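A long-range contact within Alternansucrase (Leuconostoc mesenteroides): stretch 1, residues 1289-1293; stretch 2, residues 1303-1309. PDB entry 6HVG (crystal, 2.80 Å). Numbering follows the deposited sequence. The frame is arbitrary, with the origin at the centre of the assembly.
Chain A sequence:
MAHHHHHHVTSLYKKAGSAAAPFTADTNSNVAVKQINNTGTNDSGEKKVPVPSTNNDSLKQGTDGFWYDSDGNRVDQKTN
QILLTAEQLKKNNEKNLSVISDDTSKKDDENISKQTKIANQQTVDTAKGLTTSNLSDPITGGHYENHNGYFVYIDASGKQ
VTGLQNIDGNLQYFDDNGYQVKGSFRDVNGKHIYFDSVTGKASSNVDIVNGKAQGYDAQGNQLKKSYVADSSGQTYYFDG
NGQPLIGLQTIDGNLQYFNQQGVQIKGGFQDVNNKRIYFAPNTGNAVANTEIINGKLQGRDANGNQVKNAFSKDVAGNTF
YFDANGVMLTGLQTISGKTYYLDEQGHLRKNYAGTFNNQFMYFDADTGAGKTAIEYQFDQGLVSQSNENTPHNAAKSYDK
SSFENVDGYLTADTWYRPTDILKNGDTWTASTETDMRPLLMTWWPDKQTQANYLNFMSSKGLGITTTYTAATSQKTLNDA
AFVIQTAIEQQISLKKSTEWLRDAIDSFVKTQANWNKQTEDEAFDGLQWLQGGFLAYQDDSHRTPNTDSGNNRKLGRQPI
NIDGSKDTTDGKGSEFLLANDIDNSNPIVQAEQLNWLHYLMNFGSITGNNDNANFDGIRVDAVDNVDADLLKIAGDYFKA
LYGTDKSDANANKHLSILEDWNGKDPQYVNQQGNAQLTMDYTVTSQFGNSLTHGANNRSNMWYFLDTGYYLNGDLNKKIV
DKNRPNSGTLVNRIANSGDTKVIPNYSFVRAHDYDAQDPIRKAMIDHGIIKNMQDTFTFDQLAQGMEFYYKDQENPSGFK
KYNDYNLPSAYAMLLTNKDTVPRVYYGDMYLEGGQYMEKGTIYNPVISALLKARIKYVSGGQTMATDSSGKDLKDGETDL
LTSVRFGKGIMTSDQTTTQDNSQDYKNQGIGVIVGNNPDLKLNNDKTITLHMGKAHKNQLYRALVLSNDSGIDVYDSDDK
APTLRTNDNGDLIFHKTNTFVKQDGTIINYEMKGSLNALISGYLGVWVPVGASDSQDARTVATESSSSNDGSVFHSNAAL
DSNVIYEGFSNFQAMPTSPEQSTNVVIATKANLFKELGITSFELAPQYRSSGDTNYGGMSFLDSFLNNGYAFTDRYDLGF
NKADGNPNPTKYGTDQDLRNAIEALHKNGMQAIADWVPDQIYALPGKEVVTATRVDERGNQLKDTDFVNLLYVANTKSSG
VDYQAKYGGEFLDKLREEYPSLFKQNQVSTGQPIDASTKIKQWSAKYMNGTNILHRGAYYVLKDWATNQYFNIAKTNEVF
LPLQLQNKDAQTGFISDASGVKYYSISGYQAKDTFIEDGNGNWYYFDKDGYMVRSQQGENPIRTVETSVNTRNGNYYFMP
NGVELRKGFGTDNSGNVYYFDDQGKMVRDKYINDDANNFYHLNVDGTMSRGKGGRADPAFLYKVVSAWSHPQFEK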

# COMPACT_ATOMS: atom_id res chain seq x y z
N ASP A 1289 -41.97 -28.70 7.44
CA ASP A 1289 -42.69 -27.51 7.00
C ASP A 1289 -42.08 -26.24 7.55
O ASP A 1289 -41.95 -26.09 8.76
CB ASP A 1289 -44.14 -27.58 7.43
CG ASP A 1289 -44.94 -26.37 6.98
OD1 ASP A 1289 -44.67 -25.80 5.90
OD2 ASP A 1289 -45.88 -25.99 7.69
N ALA A 1290 -41.65 -25.37 6.64
CA ALA A 1290 -41.00 -24.13 6.99
C ALA A 1290 -42.00 -23.02 6.78
O ALA A 1290 -42.46 -22.83 5.67
CB ALA A 1290 -39.78 -23.91 6.09
N GLN A 1291 -42.36 -22.31 7.83
CA GLN A 1291 -43.30 -21.23 7.69
C GLN A 1291 -42.53 -19.95 7.75
O GLN A 1291 -41.58 -19.82 8.53
CB GLN A 1291 -44.34 -21.28 8.80
CG GLN A 1291 -45.19 -22.52 8.71
CD GLN A 1291 -46.18 -22.62 9.84
OE1 GLN A 1291 -45.81 -22.55 11.02
NE2 GLN A 1291 -47.45 -22.79 9.50
N THR A 1292 -42.94 -18.98 6.95
CA THR A 1292 -42.18 -17.76 6.87
C THR A 1292 -43.07 -16.55 6.79
O THR A 1292 -44.06 -16.55 6.08
CB THR A 1292 -41.16 -17.81 5.72
OG1 THR A 1292 -40.37 -16.62 5.68
CG2 THR A 1292 -41.85 -17.98 4.40
N GLY A 1293 -42.72 -15.50 7.53
CA GLY A 1293 -43.46 -14.28 7.48
C GLY A 1293 -43.68 -13.71 8.85
O GLY A 1293 -43.26 -14.30 9.87
N TYR A 1303 -41.84 -13.14 13.75
CA TYR A 1303 -41.39 -13.37 12.38
C TYR A 1303 -40.70 -14.70 12.24
O TYR A 1303 -39.98 -15.11 13.14
CB TYR A 1303 -40.43 -12.26 11.94
CG TYR A 1303 -39.80 -12.53 10.59
CD1 TYR A 1303 -40.45 -12.19 9.40
CD2 TYR A 1303 -38.56 -13.11 10.50
CE1 TYR A 1303 -39.87 -12.47 8.17
CE2 TYR A 1303 -37.97 -13.37 9.28
CZ TYR A 1303 -38.62 -13.06 8.13
OH TYR A 1303 -37.98 -13.30 6.93
N TYR A 1304 -40.94 -15.38 11.12
CA TYR A 1304 -40.30 -16.64 10.84
C TYR A 1304 -39.51 -16.51 9.53
O TYR A 1304 -40.03 -16.03 8.52
CB TYR A 1304 -41.34 -17.76 10.72
CG TYR A 1304 -41.89 -18.19 12.05
CD1 TYR A 1304 -42.86 -17.44 12.72
CD2 TYR A 1304 -41.45 -19.36 12.63
CE1 TYR A 1304 -43.36 -17.85 13.95
CE2 TYR A 1304 -41.95 -19.78 13.85
CZ TYR A 1304 -42.89 -19.03 14.50
OH TYR A 1304 -43.32 -19.48 15.71
N SER A 1305 -38.26 -16.96 9.55
CA SER A 1305 -37.38 -16.88 8.39
C SER A 1305 -37.73 -17.88 7.30
O SER A 1305 -38.52 -18.79 7.54
CB SER A 1305 -35.95 -17.10 8.84
OG SER A 1305 -35.83 -18.38 9.44
N ILE A 1306 -37.12 -17.73 6.12
CA ILE A 1306 -37.37 -18.65 5.00
C ILE A 1306 -37.06 -20.10 5.38
O ILE A 1306 -37.61 -21.01 4.79
CB ILE A 1306 -36.58 -18.26 3.75
CG1 ILE A 1306 -37.12 -16.96 3.20
CG2 ILE A 1306 -36.69 -19.32 2.67
CD1 ILE A 1306 -36.62 -16.61 1.82
N SER A 1307 -36.18 -20.30 6.35
CA SER A 1307 -35.82 -21.62 6.79
C SER A 1307 -36.76 -22.17 7.86
O SER A 1307 -36.59 -23.30 8.32
CB SER A 1307 -34.39 -21.60 7.34
OG SER A 1307 -33.47 -21.21 6.33
N GLY A 1308 -37.75 -21.39 8.25
CA GLY A 1308 -38.77 -21.86 9.16
C GLY A 1308 -38.58 -21.64 10.64
O GLY A 1308 -39.29 -22.25 11.42
N TYR A 1309 -37.66 -20.77 11.03
CA TYR A 1309 -37.36 -20.59 12.47
C TYR A 1309 -37.77 -19.22 12.96
O TYR A 1309 -37.79 -18.27 12.19
CB TYR A 1309 -35.90 -20.80 12.73
CG TYR A 1309 -35.40 -22.14 12.29
CD1 TYR A 1309 -35.65 -23.27 13.03
CD2 TYR A 1309 -34.65 -22.27 11.11
CE1 TYR A 1309 -35.16 -24.52 12.64
CE2 TYR A 1309 -34.16 -23.52 10.70
CZ TYR A 1309 -34.43 -24.64 11.47
OH TYR A 1309 -33.98 -25.88 11.09
O HOH W 1 -41.68 -23.70 10.47

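One carbonyl oxygen, Tyr1304 O, gathers most of the polar bonding across this contact: it accepts hydrogen bonds from a backbone NH and a side-chain hydroxyl of stretch 1. Gly1293 N reaches Tyr1304 O at 2.9 Å, and Thr1292 OG1 donates to Tyr1304 O at the same 2.9 Å, while Thr1292 CA lies 3.2 Å from Tyr1304 O in a CA-H...O contact. The threonine achieves this with chi1 at t, its hydroxyl satisfied in a buried position by a backbone acceptor. The antiparallel bridge is completed by Tyr1304 N, which donates to Gly1293 O at 2.8 Å; Tyr1303 CA adds a CA-H...O contact to Gly1293 O at 3.3 Å. Gly1293, where the chain turns a corner, has phi/psi of 137/-180, angles at which a CB would jam against the preceding carbonyl oxygen.

Beyond the bridge, stretch 2 folds into a type I turn from Ser1305 to Gly1308, closed by Gly1308 N donating to Ser1305 O at 2.8 Å. Ala1290 points its methyl at this turn, with CB 3.8 Å from Ile1306 O and 3.8 Å from Gly1308 CA. The small, buried side chain fits where the backbones approach closely, the CA atoms of Ala1290 and Gly1308 being 3.9 Å apart. A CB on Gly1308 would fall 2.9 Å from Ala1290 CA, a clash, and its own backbone angles also call for glycine. Gly1308 CA instead makes a nearly straight CA-H...O contact with Gln1291 O at 3.5 Å. Water 1 ties this end together, donating to Asp1289 O and Gly1308 O, each at 3.0 Å from the water O, and accepting from Gln1291 N at 3.1 Å. In all, 369 Å² is buried, both sides summed.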